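Local coordinates for McyG protein (Microcystis aeruginosa PCC 7806, PDB 4R0M) that probably activates phenylalanine as its adenylate in microcystin synthesis, as the adenylation and peptidyl carrier part of a synthetase, at residues P85-C90 and P97-V102; V102-S105 and S111-K114; S279-Q284 and E318-H323. One frame throughout, in Å; residues are numbered along the deposited sequence.

Contact 1 of 3, residues P85-C90 and P97-V102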
loop_
_atom_site.group_PDB
_atom_site.type_symbol
_atom_site.label_atom_id
_atom_site.label_comp_id
_atom_site.label_asym_id
_atom_site.label_seq_id
_atom_site.Cartn_x
_atom_site.Cartn_y
_atom_site.Cartn_z
ATOM N N PRO A 85 -4.025 18.422 5.344
ATOM C CA PRO A 85 -4.964 19.546 5.356
ATOM C C PRO A 85 -5.682 19.773 4.022
ATOM O O PRO A 85 -6.866 20.117 4.019
ATOM C CB PRO A 85 -4.072 20.737 5.712
ATOM C CG PRO A 85 -2.978 20.135 6.524
ATOM C CD PRO A 85 -2.696 18.829 5.841
ATOM N N ALA A 86 -4.981 19.571 2.906
ATOM C CA ALA A 86 -5.579 19.713 1.575
ATOM C C ALA A 86 -6.592 18.611 1.270
ATOM O O ALA A 86 -7.607 18.859 0.614
ATOM C CB ALA A 86 -4.500 19.748 0.503
ATOM N N LEU A 87 -6.308 17.398 1.741
ATOM C CA LEU A 87 -7.214 16.261 1.579
ATOM C C LEU A 87 -8.524 16.496 2.330
ATOM O O LEU A 87 -9.612 16.270 1.786
ATOM C CB LEU A 87 -6.548 14.969 2.066
ATOM C CG LEU A 87 -7.339 13.662 1.949
ATOM C CD1 LEU A 87 -7.226 13.070 0.552
ATOM C CD2 LEU A 87 -6.860 12.661 2.990
ATOM N N TRP A 88 -8.404 16.948 3.579
ATOM C CA TRP A 88 -9.559 17.265 4.415
ATOM C C TRP A 88 -10.299 18.481 3.944
ATOM O O TRP A 88 -11.519 18.558 4.090
ATOM C CB TRP A 88 -9.152 17.399 5.878
ATOM C CG TRP A 88 -9.008 16.056 6.546
ATOM C CD1 TRP A 88 -7.832 15.381 6.859
ATOM C CD2 TRP A 88 -10.088 15.160 6.981
ATOM N NE1 TRP A 88 -8.103 14.170 7.451
ATOM C CE2 TRP A 88 -9.435 13.976 7.551
ATOM C CE3 TRP A 88 -11.480 15.221 6.960
ATOM C CZ2 TRP A 88 -10.162 12.915 8.072
ATOM C CZ3 TRP A 88 -12.202 14.144 7.487
ATOM C CH2 TRP A 88 -11.557 13.019 8.029
ATOM N N ALA A 89 -9.579 19.434 3.357
ATOM C CA ALA A 89 -10.211 20.585 2.713
ATOM C C ALA A 89 -11.220 20.121 1.663
ATOM O O ALA A 89 -12.361 20.588 1.642
ATOM C CB ALA A 89 -9.167 21.490 2.083
ATOM N N CYS A 90 -10.782 19.198 0.807
ATOM C CA CYS A 90 -11.622 18.601 -0.224
ATOM C C CYS A 90 -12.800 17.839 0.380
ATOM O O CYS A 90 -13.933 17.958 -0.100
ATOM C CB CYS A 90 -10.792 17.670 -1.120
ATOM S SG CYS A 90 -9.524 18.510 -2.104
ATOM N N PRO A 97 -10.963 14.559 -3.794
ATOM C CA PRO A 97 -9.515 14.540 -3.976
ATOM C C PRO A 97 -9.080 13.272 -4.706
ATOM O O PRO A 97 -9.650 12.200 -4.484
ATOM C CB PRO A 97 -8.980 14.544 -2.544
ATOM C CG PRO A 97 -10.047 13.876 -1.743
ATOM C CD PRO A 97 -11.355 14.155 -2.430
ATOM N N VAL A 98 -8.095 13.411 -5.590
ATOM C CA VAL A 98 -7.556 12.275 -6.332
ATOM C C VAL A 98 -6.051 12.205 -6.071
ATOM O O VAL A 98 -5.251 12.752 -6.839
ATOM C CB VAL A 98 -7.871 12.364 -7.845
ATOM C CG1 VAL A 98 -7.446 11.089 -8.564
ATOM C CG2 VAL A 98 -9.358 12.616 -8.070
ATOM N N PRO A 99 -5.662 11.551 -4.962
ATOM C CA PRO A 99 -4.255 11.477 -4.593
ATOM C C PRO A 99 -3.502 10.518 -5.501
ATOM O O PRO A 99 -3.951 9.393 -5.728
ATOM C CB PRO A 99 -4.289 10.938 -3.151
ATOM C CG PRO A 99 -5.724 10.972 -2.727
ATOM C CD PRO A 99 -6.512 10.845 -3.993
ATOM N N LEU A 100 -2.378 10.977 -6.033
ATOM C CA LEU A 100 -1.527 10.134 -6.864
ATOM C C LEU A 100 -0.088 10.181 -6.357
ATOM O O LEU A 100 0.323 11.157 -5.727
ATOM C CB LEU A 100 -1.612 10.554 -8.337
ATOM C CG LEU A 100 -2.954 10.356 -9.059
ATOM C CD1 LEU A 100 -2.964 11.091 -10.391
ATOM C CD2 LEU A 100 -3.290 8.884 -9.256
ATOM N N THR A 101 0.657 9.111 -6.624
ATOM C CA THR A 101 2.056 9.003 -6.228
ATOM C C THR A 101 2.865 10.147 -6.829
ATOM O O THR A 101 2.728 10.461 -8.013
ATOM C CB THR A 101 2.657 7.651 -6.675
ATOM O OG1 THR A 101 1.872 6.578 -6.139
ATOM C CG2 THR A 101 4.107 7.495 -6.201
ATOM N N VAL A 102 3.681 10.782 -5.993
ATOM C CA VAL A 102 4.635 11.785 -6.445
ATOM C C VAL A 102 5.760 11.080 -7.206
ATOM O O VAL A 102 6.372 10.141 -6.695
ATOM C CB VAL A 102 5.185 12.609 -5.258
ATOM C CG1 VAL A 102 6.442 13.377 -5.645
ATOM C CG2 VAL A 102 4.115 13.561 -4.735
#
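The pyrrolidine ring of Pro97 meets helix 85-90 both on one face and at one edge. Over the face lies Cys90, whose CB is 3.8 Å from Pro97 CD, with SG standing above the same side, 4.0 Å from Pro97 CB. At the edge formed by CB and CG comes Leu87: its CD1 methyl lies close to the ring plane and reaches Pro97 CG at 3.7 Å. The leucine side chain runs across that of Pro97 at about a right angle, and CD1 is the branch that touches. With CG anti to the backbone N (chi1 -179°), Leu87 swings off the helix flank toward the strand, and the same CD1 also meets the corner of the second ring, 4.2 Å from Pro99 CG. The contact is thus wholly apolar and buried.

Other walls close around it. Ile230 of helix 227-240 touches both Leu87 and Pro99, while in strand 72-76 Val73 touches Cys90 and Leu75 touches Pro97. The indole of Trp88 belongs to the far side of the helix, edge-to-face with Phe91.

Helix 80-93 runs roughly against strand 96-99 (147° between the local axes), and strand 96-99 pairs in parallel with strand 72-76: this is the helix-to-strand half of a beta-alpha-beta crossover in the large part of an adenylation domain of the ANL family.

Contact 2 of 3, residues V102-S105 and S111-K114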
loop_
_atom_site.group_PDB
_atom_site.type_symbol
_atom_site.label_atom_id
_atom_site.label_comp_id
_atom_site.label_asym_id
_atom_site.label_seq_id
_atom_site.Cartn_x
_atom_site.Cartn_y
_atom_site.Cartn_z
ATOM N N VAL A 102 3.681 10.782 -5.993
ATOM C CA VAL A 102 4.635 11.785 -6.445
ATOM C C VAL A 102 5.760 11.080 -7.206
ATOM O O VAL A 102 6.372 10.141 -6.695
ATOM C CB VAL A 102 5.185 12.609 -5.258
ATOM C CG1 VAL A 102 6.442 13.377 -5.645
ATOM C CG2 VAL A 102 4.115 13.561 -4.735
ATOM N N ALA A 103 6.002 11.526 -8.436
ATOM C CA ALA A 103 7.022 10.936 -9.302
ATOM C C ALA A 103 8.429 11.133 -8.738
ATOM O O ALA A 103 8.689 12.144 -8.080
ATOM C CB ALA A 103 6.923 11.521 -10.704
ATOM N N PRO A 104 9.336 10.159 -8.976
ATOM C CA PRO A 104 10.746 10.311 -8.585
ATOM C C PRO A 104 11.423 11.464 -9.324
ATOM O O PRO A 104 12.328 12.099 -8.779
ATOM C CB PRO A 104 11.380 8.966 -8.969
ATOM C CG PRO A 104 10.421 8.323 -9.912
ATOM C CD PRO A 104 9.060 8.816 -9.520
ATOM N N SER A 105 10.985 11.722 -10.555
ATOM C CA SER A 105 11.363 12.928 -11.296
ATOM C C SER A 105 10.293 13.252 -12.336
ATOM O O SER A 105 9.492 12.390 -12.698
ATOM C CB SER A 105 12.738 12.774 -11.960
ATOM O OG SER A 105 12.707 11.812 -12.997
ATOM N N SER A 111 6.684 5.563 -14.570
ATOM C CA SER A 111 5.281 5.153 -14.507
ATOM C C SER A 111 4.383 6.145 -13.764
ATOM O O SER A 111 3.200 6.273 -14.087
ATOM C CB SER A 111 5.154 3.760 -13.889
ATOM O OG SER A 111 5.579 3.768 -12.541
ATOM N N ALA A 112 4.950 6.845 -12.782
ATOM C CA ALA A 112 4.206 7.830 -11.999
ATOM C C ALA A 112 3.832 9.063 -12.821
ATOM O O ALA A 112 2.727 9.592 -12.681
ATOM C CB ALA A 112 4.983 8.225 -10.751
ATOM N N VAL A 113 4.753 9.510 -13.675
ATOM C CA VAL A 113 4.486 10.595 -14.627
ATOM C C VAL A 113 3.374 10.200 -15.605
ATOM O O VAL A 113 2.484 11.005 -15.891
ATOM C CB VAL A 113 5.771 11.014 -15.388
ATOM C CG1 VAL A 113 5.445 11.776 -16.668
ATOM C CG2 VAL A 113 6.671 11.850 -14.491
ATOM N N LYS A 114 3.429 8.961 -16.098
ATOM C CA LYS A 114 2.426 8.434 -17.029
ATOM C C LYS A 114 1.048 8.332 -16.382
ATOM O O LYS A 114 0.039 8.660 -17.004
ATOM C CB LYS A 114 2.849 7.063 -17.572
ATOM C CG LYS A 114 3.966 7.118 -18.602
ATOM C CD LYS A 114 4.600 5.749 -18.820
ATOM C CE LYS A 114 5.860 5.856 -19.669
ATOM N NZ LYS A 114 6.581 4.557 -19.777
#
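Ala103 pushes its methyl into the shallow notch between two side chains on the first turn of helix 111-114. One wall of the notch is the methyl of Ala112, whose CB lies 3.8 Å from Ala103 CB; the other is a single branch of Val113, whose CG2 is also 3.8 Å from Ala103 CB. At Ala103 CB the directions to the two walls are nearly at right angles, so the bump is held on two sides rather than pressed against one flat surface.

The fit works in both directions. The methyl of Ala112 in turn settles against the main chain of the loop, 3.7 Å from Ala103 CA, with the Pro104 ring at its margin through CD, 4.3 Å from Ala112 CB. Small side chains let the backbones come near, and the CA atoms of Ala103 and Ala112 are 5.0 Å apart. Val113 turns CG2 beside its own backbone N and anti to its carbonyl carbon, which turns this methyl toward the loop; there it also rests on a carbonyl, 3.4 Å from Ser105 O. CG1 takes the other direction and leaves the touching to its partner branch.

No hydrogen bond links the two segments directly. Polar ties pass through the connection instead: Asn110 donates from ND2 to Ser105 O and accepts at OD1 from Val113 N, while Ala103 N is bonded to Tyr106 OH. The side chain of Asn110 therefore joins the loop to the start of the helix. Tyr106 also touches Val113.

The loop after strand 96-99 thus packs back on the first turn of helix 111-122, part of the beta-alpha-beta connection that leads to strand 128-130 in the four-stranded parallel sheet.

Contact 3 of 3, residues S279-Q284 and E318-H323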
loop_
_atom_site.group_PDB
_atom_site.type_symbol
_atom_site.label_atom_id
_atom_site.label_comp_id
_atom_site.label_asym_id
_atom_site.label_seq_id
_atom_site.Cartn_x
_atom_site.Cartn_y
_atom_site.Cartn_z
ATOM N N SER A 279 11.389 -7.657 6.960
ATOM C CA SER A 279 12.672 -8.232 6.565
ATOM C C SER A 279 13.818 -7.230 6.702
ATOM O O SER A 279 14.916 -7.602 7.114
ATOM C CB SER A 279 12.602 -8.775 5.134
ATOM O OG SER A 279 13.823 -9.390 4.764
ATOM N N LEU A 280 13.557 -5.966 6.364
ATOM C CA LEU A 280 14.544 -4.893 6.532
ATOM C C LEU A 280 14.977 -4.735 7.990
ATOM O O LEU A 280 16.131 -4.402 8.268
ATOM C CB LEU A 280 14.007 -3.557 6.009
ATOM C CG LEU A 280 13.828 -3.331 4.505
ATOM C CD1 LEU A 280 13.085 -2.024 4.271
ATOM C CD2 LEU A 280 15.161 -3.328 3.768
ATOM N N ILE A 281 14.041 -4.965 8.910
ATOM C CA ILE A 281 14.341 -4.965 10.343
ATOM C C ILE A 281 15.177 -6.197 10.696
ATOM O O ILE A 281 16.171 -6.090 11.418
ATOM C CB ILE A 281 13.053 -4.910 11.203
ATOM C CG1 ILE A 281 12.304 -3.582 10.992
ATOM C CG2 ILE A 281 13.357 -5.165 12.679
ATOM C CD1 ILE A 281 13.008 -2.342 11.513
ATOM N N ASN A 282 14.774 -7.355 10.171
ATOM C CA ASN A 282 15.528 -8.600 10.342
ATOM C C ASN A 282 16.988 -8.488 9.897
ATOM O O ASN A 282 17.861 -9.127 10.480
ATOM C CB ASN A 282 14.835 -9.763 9.619
ATOM C CG ASN A 282 13.474 -10.097 10.211
ATOM O OD1 ASN A 282 13.079 -9.559 11.248
ATOM N ND2 ASN A 282 12.749 -10.991 9.550
ATOM N N GLN A 283 17.241 -7.665 8.879
ATOM C CA GLN A 283 18.604 -7.381 8.408
ATOM C C GLN A 283 19.449 -6.680 9.473
ATOM O O GLN A 283 20.681 -6.740 9.439
ATOM C CB GLN A 283 18.578 -6.525 7.134
ATOM C CG GLN A 283 17.944 -7.188 5.919
ATOM C CD GLN A 283 18.787 -8.313 5.349
ATOM O OE1 GLN A 283 18.522 -9.486 5.600
ATOM N NE2 GLN A 283 19.814 -7.957 4.582
ATOM N N GLN A 284 18.778 -6.017 10.413
ATOM C CA GLN A 284 19.445 -5.265 11.476
ATOM C C GLN A 284 19.611 -6.088 12.759
ATOM O O GLN A 284 19.858 -5.531 13.829
ATOM C CB GLN A 284 18.672 -3.975 11.774
ATOM C CG GLN A 284 18.459 -3.065 10.571
ATOM C CD GLN A 284 19.688 -2.245 10.223
ATOM O OE1 GLN A 284 20.296 -1.611 11.088
ATOM N NE2 GLN A 284 20.051 -2.241 8.947
ATOM N N GLU A 318 11.256 -13.443 17.077
ATOM C CA GLU A 318 12.429 -13.876 17.841
ATOM C C GLU A 318 13.373 -12.720 18.168
ATOM O O GLU A 318 13.879 -12.623 19.289
ATOM C CB GLU A 318 13.193 -14.973 17.092
ATOM C CG GLU A 318 12.504 -16.329 17.083
ATOM C CD GLU A 318 13.168 -17.322 16.144
ATOM O OE1 GLU A 318 14.409 -17.270 15.982
ATOM O OE2 GLU A 318 12.445 -18.162 15.567
ATOM N N ILE A 319 13.598 -11.852 17.184
ATOM C CA ILE A 319 14.476 -10.698 17.349
ATOM C C ILE A 319 13.869 -9.664 18.304
ATOM O O ILE A 319 14.559 -9.146 19.185
ATOM C CB ILE A 319 14.806 -10.035 15.989
ATOM C CG1 ILE A 319 15.631 -10.983 15.111
ATOM C CG2 ILE A 319 15.557 -8.723 16.190
ATOM C CD1 ILE A 319 15.668 -10.599 13.645
ATOM N N LEU A 320 12.576 -9.386 18.137
ATOM C CA LEU A 320 11.946 -8.253 18.817
ATOM C C LEU A 320 11.212 -8.561 20.125
ATOM O O LEU A 320 10.859 -7.636 20.858
ATOM C CB LEU A 320 11.045 -7.468 17.853
ATOM C CG LEU A 320 11.736 -6.635 16.765
ATOM C CD1 LEU A 320 10.735 -5.696 16.119
ATOM C CD2 LEU A 320 12.919 -5.841 17.303
ATOM N N GLU A 321 10.993 -9.841 20.428
ATOM C CA GLU A 321 10.460 -10.215 21.743
ATOM C C GLU A 321 11.477 -9.888 22.845
ATOM O O GLU A 321 11.107 -9.674 23.998
ATOM C CB GLU A 321 10.024 -11.688 21.794
ATOM C CG GLU A 321 11.154 -12.708 21.843
ATOM C CD GLU A 321 10.677 -14.094 22.239
ATOM O OE1 GLU A 321 9.783 -14.641 21.557
ATOM O OE2 GLU A 321 11.201 -14.641 23.233
ATOM N N LYS A 322 12.752 -9.840 22.464
ATOM C CA LYS A 322 13.834 -9.400 23.346
ATOM C C LYS A 322 13.818 -7.878 23.515
ATOM O O LYS A 322 14.645 -7.311 24.234
ATOM C CB LYS A 322 15.189 -9.852 22.788
ATOM C CG LYS A 322 15.343 -11.359 22.660
ATOM C CD LYS A 322 16.716 -11.737 22.128
ATOM C CE LYS A 322 16.918 -13.243 22.161
ATOM N NZ LYS A 322 18.333 -13.617 21.878
ATOM N N HIS A 323 12.874 -7.228 22.838
ATOM C CA HIS A 323 12.698 -5.781 22.913
ATOM C C HIS A 323 11.302 -5.440 23.358
ATOM O O HIS A 323 10.753 -4.394 22.996
ATOM C CB HIS A 323 13.028 -5.141 21.570
ATOM C CG HIS A 323 14.474 -5.289 21.175
ATOM N ND1 HIS A 323 15.349 -4.273 21.245
ATOM C CD2 HIS A 323 15.189 -6.394 20.719
ATOM C CE1 HIS A 323 16.558 -4.697 20.845
ATOM N NE2 HIS A 323 16.459 -5.996 20.524
#
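Ile319 reaches across to Asn282 and lays its terminal methyl above the plane of the carboxamide, displaced toward the oxygen. Its CD1 is 3.7 Å from Asn282 OD1 and 3.9 Å from Asn282 CA, so it lies over the oxygen end of the amide and near the base of the side chain. Two torsions explain this. Ile319 carries CG1 beside its backbone N and continues outward with CD1 extended (chi2 164°), making a long finger; in Asn282 the oxygen is turned to the same side as CA (chi2 -7°), which places both under that finger. The two side chains run obliquely to each other, and the contact is van der Waals in kind.

The other end of the amide is engaged elsewhere: Asn282 ND2 is hydrogen-bonded to Thr312 O, earlier on the helix that carries Ile319. This bond should hold the plane of the amide fixed and so keep the oxygen end under the isoleucine. It also satisfies a buried N-H.

Helices 275-282 and 310-320 follow strands 270-273 and 300-303, parallel neighbours in the large mixed sheet, and the contact joins the ends of these successive helices of the alpha/beta layering. Beside the amide, Ile281 and Leu320 approach through one methyl each, loosely, with Ile281 CG2 4.4 Å from Leu320 CD1. Leu260 of helix 258-265 touches both of them, and Phe316 packs against Ile281 and Asn282, so the pair forms part of a wider apolar cluster. Leu288 lies against Ile319.

In the fold
Contacts 1 and 2 are consecutive: they share Val102, and Thr101 O packs against Ala112 CB. Both belong to connections of the four-stranded parallel sheet, but contact 1 is buried between helix and strand, contact 2 partly buried where a loop meets a helix start. Contact 3, across the chain's centre from contact 1, is also buried, though its centre lies farther out (22 Å against 16 Å). Its nearest atoms are about 17 Å from either other contact, and it joins two helices that follow neighbouring strands of the large mixed sheet. The chemistry differs too: proline rings and a cysteine in the first, small methyls with a carbonyl in the second, an isoleucine over a hydrogen-bonded amide in the third.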